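Local coordinates for protein glutathione peroxidase (Schistosoma mansoni, PDB 2V1M) that reduces hydrogen peroxide to water at the expense of glutathione, which is oxidised to glutathione disulfide, at residues K119-G124 with G143-R148. Numbering follows the deposited sequence.
With SO4 (sulfate ion), chain B; SO4 (sulfate ion), chain C.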
ATOM      1  N   LYS A 119       5.397  -3.746  -9.678  1.00  3.10           N
ATOM      2  CA  LYS A 119       6.298  -4.895  -9.866  1.00  3.26           C
ATOM      3  C   LYS A 119       7.215  -4.708 -11.078  1.00  3.88           C
ATOM      4  O   LYS A 119       8.318  -5.251 -11.082  1.00  4.97           O
ATOM      5  CB  LYS A 119       5.496  -6.187 -10.004  1.00  3.53           C
ATOM      6  CG  LYS A 119       4.776  -6.609  -8.730  1.00  3.65           C
ATOM      7  CD  LYS A 119       4.154  -7.995  -8.856  1.00  4.48           C
ATOM      8  CE  LYS A 119       3.060  -8.054  -9.893  1.00  5.36           C
ATOM      9  NZ  LYS A 119       2.570  -9.438 -10.017  1.00  5.70           N
ATOM     10  N   SER A 120       6.779  -3.925 -12.071  1.00  3.40           N
ATOM     11  CA  SER A 120       7.634  -3.672 -13.243  1.00  3.35           C
ATOM     12  C   SER A 120       8.782  -2.712 -12.907  1.00  3.71           C
ATOM     13  O   SER A 120       9.756  -2.621 -13.681  1.00  4.07           O
ATOM     14  CB  SER A 120       6.835  -3.095 -14.413  1.00  4.05           C
ATOM     15  OG  SER A 120       6.552  -1.725 -14.259  1.00  4.32           O
ATOM     16  N   ARG A 121       8.666  -1.975 -11.789  1.00  3.12           N
ATOM     17  CA  ARG A 121       9.664  -0.974 -11.408  1.00  3.06           C
ATOM     18  C   ARG A 121      10.642  -1.438 -10.334  1.00  3.06           C
ATOM     19  O   ARG A 121      11.767  -0.897 -10.302  1.00  3.35           O
ATOM     20  CB  ARG A 121       8.989   0.349 -10.982  1.00  3.40           C
ATOM     21  CG  ARG A 121       8.291   1.090 -12.114  1.00  4.32           C
ATOM     22  CD  ARG A 121       9.308   1.550 -13.180  1.00  6.61           C
ATOM     23  NE  ARG A 121       8.743   2.462 -14.175  1.00  7.97           N
ATOM     24  CZ  ARG A 121       8.606   3.777 -14.005  1.00  8.87           C
ATOM     25  NH1 ARG A 121       9.006   4.367 -12.886  1.00  7.39           N
ATOM     26  NH2 ARG A 121       8.078   4.499 -14.994  1.00 10.38           N
ATOM     27  N   GLN A 122      10.199  -2.337  -9.443  1.00  3.19           N
ATOM     28  CA  GLN A 122      11.076  -2.816  -8.365  1.00  3.47           C
ATOM     29  C   GLN A 122      10.920  -4.314  -8.229  1.00  3.43           C
ATOM     30  O   GLN A 122       9.816  -4.809  -7.911  1.00  3.58           O
ATOM     31  CB  GLN A 122      10.728  -2.150  -7.025  1.00  3.82           C
ATOM     32  CG  GLN A 122      11.140  -0.696  -6.935  1.00  3.73           C
ATOM     33  CD  GLN A 122      12.657  -0.526  -6.974  1.00  4.02           C
ATOM     34  OE1 GLN A 122      13.210   0.090  -7.929  1.00  4.80           O
ATOM     35  NE2 GLN A 122      13.368  -1.072  -6.034  1.00  4.90           N
ATOM     36  N   HIS A 123      12.022  -5.013  -8.470  1.00  3.54           N
ATOM     37  CA  HIS A 123      12.054  -6.472  -8.437  1.00  3.44           C
ATOM     38  C   HIS A 123      12.080  -6.978  -6.985  1.00  3.27           C
ATOM     39  O   HIS A 123      12.735  -6.391  -6.108  1.00  3.67           O
ATOM     40  CB  HIS A 123      13.282  -6.966  -9.170  1.00  3.94           C
ATOM     41  CG  HIS A 123      13.178  -8.415  -9.565  1.00  4.13           C
ATOM     42  ND1 HIS A 123      13.463  -9.431  -8.678  1.00  5.37           N
ATOM     43  CD2 HIS A 123      12.804  -9.019 -10.723  1.00  4.90           C
ATOM     44  CE1 HIS A 123      13.292 -10.598  -9.277  1.00  5.70           C
ATOM     45  NE2 HIS A 123      12.881 -10.379 -10.514  1.00  5.37           N
ATOM     46  N   GLY A 124      11.381  -8.088  -6.779  1.00  3.29           N
ATOM     47  CA  GLY A 124      11.385  -8.758  -5.480  1.00  3.89           C
ATOM     48  C   GLY A 124      12.678  -9.553  -5.242  1.00  4.04           C
ATOM     49  O   GLY A 124      13.627  -9.542  -6.050  1.00  4.44           O
ATOM     50  N   GLY A 143       5.979  10.139  -8.077  1.00  3.16           N
ATOM     51  CA  GLY A 143       5.166   8.992  -8.439  1.00  3.36           C
ATOM     52  C   GLY A 143       5.970   7.786  -8.924  1.00  2.86           C
ATOM     53  O   GLY A 143       5.405   6.868  -9.525  1.00  3.15           O
ATOM     54  N   GLN A 144       7.278   7.786  -8.636  1.00  3.10           N
ATOM     55  CA  GLN A 144       8.189   6.718  -9.089  1.00  3.16           C
ATOM     56  C   GLN A 144       8.391   5.712  -7.956  1.00  2.98           C
ATOM     57  O   GLN A 144       8.844   6.085  -6.866  1.00  2.83           O
ATOM     58  CB  GLN A 144       9.540   7.313  -9.484  1.00  3.61           C
ATOM     59  CG  GLN A 144       9.406   8.474 -10.469  1.00  4.04           C
ATOM     60  CD  GLN A 144       8.760   8.035 -11.757  1.00  4.12           C
ATOM     61  OE1 GLN A 144       9.327   7.216 -12.479  1.00  5.58           O
ATOM     62  NE2 GLN A 144       7.575   8.544 -12.054  1.00  5.12           N
ATOM     63  N   PRO A 145       8.081   4.426  -8.191  1.00  3.07           N
ATOM     64  CA  PRO A 145       8.383   3.374  -7.168  1.00  3.11           C
ATOM     65  C   PRO A 145       9.899   3.140  -7.125  1.00  3.43           C
ATOM     66  O   PRO A 145      10.503   2.692  -8.114  1.00  3.71           O
ATOM     67  CB  PRO A 145       7.637   2.140  -7.670  1.00  3.46           C
ATOM     68  CG  PRO A 145       6.645   2.678  -8.721  1.00  3.63           C
ATOM     69  CD  PRO A 145       7.390   3.832  -9.360  1.00  3.73           C
ATOM     70  N   VAL A 146      10.505   3.463  -5.977  1.00  2.88           N
ATOM     71  CA  VAL A 146      11.952   3.408  -5.859  1.00  3.10           C
ATOM     72  C   VAL A 146      12.441   2.416  -4.815  1.00  3.08           C
ATOM     73  O   VAL A 146      13.682   2.230  -4.727  1.00  3.59           O
ATOM     74  CB  VAL A 146      12.606   4.793  -5.679  1.00  3.46           C
ATOM     75  CG1 VAL A 146      12.348   5.670  -6.895  1.00  4.81           C
ATOM     76  CG2 VAL A 146      12.113   5.462  -4.392  1.00  4.30           C
ATOM     77  N   LYS A 147      11.554   1.752  -4.051  1.00  3.21           N
ATOM     78  CA  LYS A 147      12.014   0.695  -3.166  1.00  3.13           C
ATOM     79  C   LYS A 147      10.854  -0.242  -2.928  1.00  3.01           C
ATOM     80  O   LYS A 147       9.678   0.164  -2.925  1.00  3.29           O
ATOM     81  CB  LYS A 147      12.590   1.231  -1.855  1.00  4.57           C
ATOM     82  CG  LYS A 147      13.549   0.235  -1.174  1.00  6.18           C
ATOM     83  CD  LYS A 147      14.606   0.947  -0.341  1.00  7.98           C
ATOM     84  CE  LYS A 147      15.408  -0.022   0.499  0.50  6.84           C
ATOM     85  NZ  LYS A 147      16.372   0.696   1.382  0.50  8.89           N
ATOM     86  N   ARG A 148      11.187  -1.502  -2.666  1.00  3.14           N
ATOM     87  CA  ARG A 148      10.222  -2.553  -2.380  1.00  3.19           C
ATOM     88  C   ARG A 148      10.710  -3.331  -1.162  1.00  3.08           C
ATOM     89  O   ARG A 148      11.921  -3.639  -1.034  1.00  4.59           O
ATOM     90  CB  ARG A 148      10.152  -3.502  -3.590  1.00  3.25           C
ATOM     91  CG  ARG A 148       9.310  -4.735  -3.410  1.00  3.06           C
ATOM     92  CD  ARG A 148       9.345  -5.562  -4.708  1.00  3.45           C
ATOM     93  NE  ARG A 148       8.691  -6.850  -4.525  1.00  3.33           N
ATOM     94  CZ  ARG A 148       8.192  -7.580  -5.522  1.00  3.17           C
ATOM     95  NH1 ARG A 148       8.179  -7.113  -6.785  1.00  3.70           N
ATOM     96  NH2 ARG A 148       7.670  -8.778  -5.261  1.00  3.83           N
TER
HETATM   97  S   SO4 B1171       9.906  -9.443  -1.941  0.80  3.70           S
HETATM   98  O1  SO4 B1171       9.507 -10.061  -3.251  0.80  7.51           O
HETATM   99  O2  SO4 B1171      11.234  -9.997  -1.598  0.80  9.29           O
HETATM  100  O3  SO4 B1171       9.978  -7.984  -2.156  0.80  3.22           O
HETATM  101  O4  SO4 B1171       8.957  -9.824  -0.896  0.80  3.39           O
HETATM  102  S   SO4 C1172      11.111 -13.369 -12.267  0.50  4.73           S
HETATM  103  O1  SO4 C1172      11.474 -14.702 -12.764  0.50  8.17           O
HETATM  104  O2  SO4 C1172      12.247 -12.877 -11.474  0.50  6.16           O
HETATM  105  O3  SO4 C1172      10.894 -12.515 -13.438  0.50  8.36           O
HETATM  106  O4  SO4 C1172       9.911 -13.413 -11.428  0.50  6.20           O
HETATM  107  O   HOH W   1      10.540   3.735 -10.719  1.00  7.25           O
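Arg-148 and Gln-122 meet where the loop after helix 113-121 packs against edge strand 145-149 of the thioredoxin-fold sheet. The tight part lies here. Gln-122 CB rests 3.7 Å from Arg-148 CB, and Arg-148, its CG anti to the backbone N (chi1 174°), runs extended from CG to NE alongside residues 122-124. Its guanidinium lies flat against Gly-124, whose CA sits 3.4 Å from Arg-148 CZ, over the centre of one face. At the edge, Arg-148 NH1 donates to Gln-122 O (3.0 Å), which lies near the guanidinium plane. NH2 reaches Asn-128 O, while NE holds O3 of a sulfate, probably from the crystallisation liquor, so the group is gripped from several directions. Pro-145, the buried residue, packs its ring on CB and CG of Arg-121 and on Phe-117 and Leu-118 of helix 113-121.

The solvent side is formed by Val-146 and Lys-147, both exposed and pointing away from 119-124. The Arg-121 end is more polar and partly exposed. Its guanidinium stands 45° from the Gln-144 amide plane, and NH2 binds Asn-9 O. Water 1 bridges Arg-121 NH1 to Pro-145 O, and the same NH1 donates to Gln-144 OE1 at 2.9 Å, approaching from above the carbonyl plane.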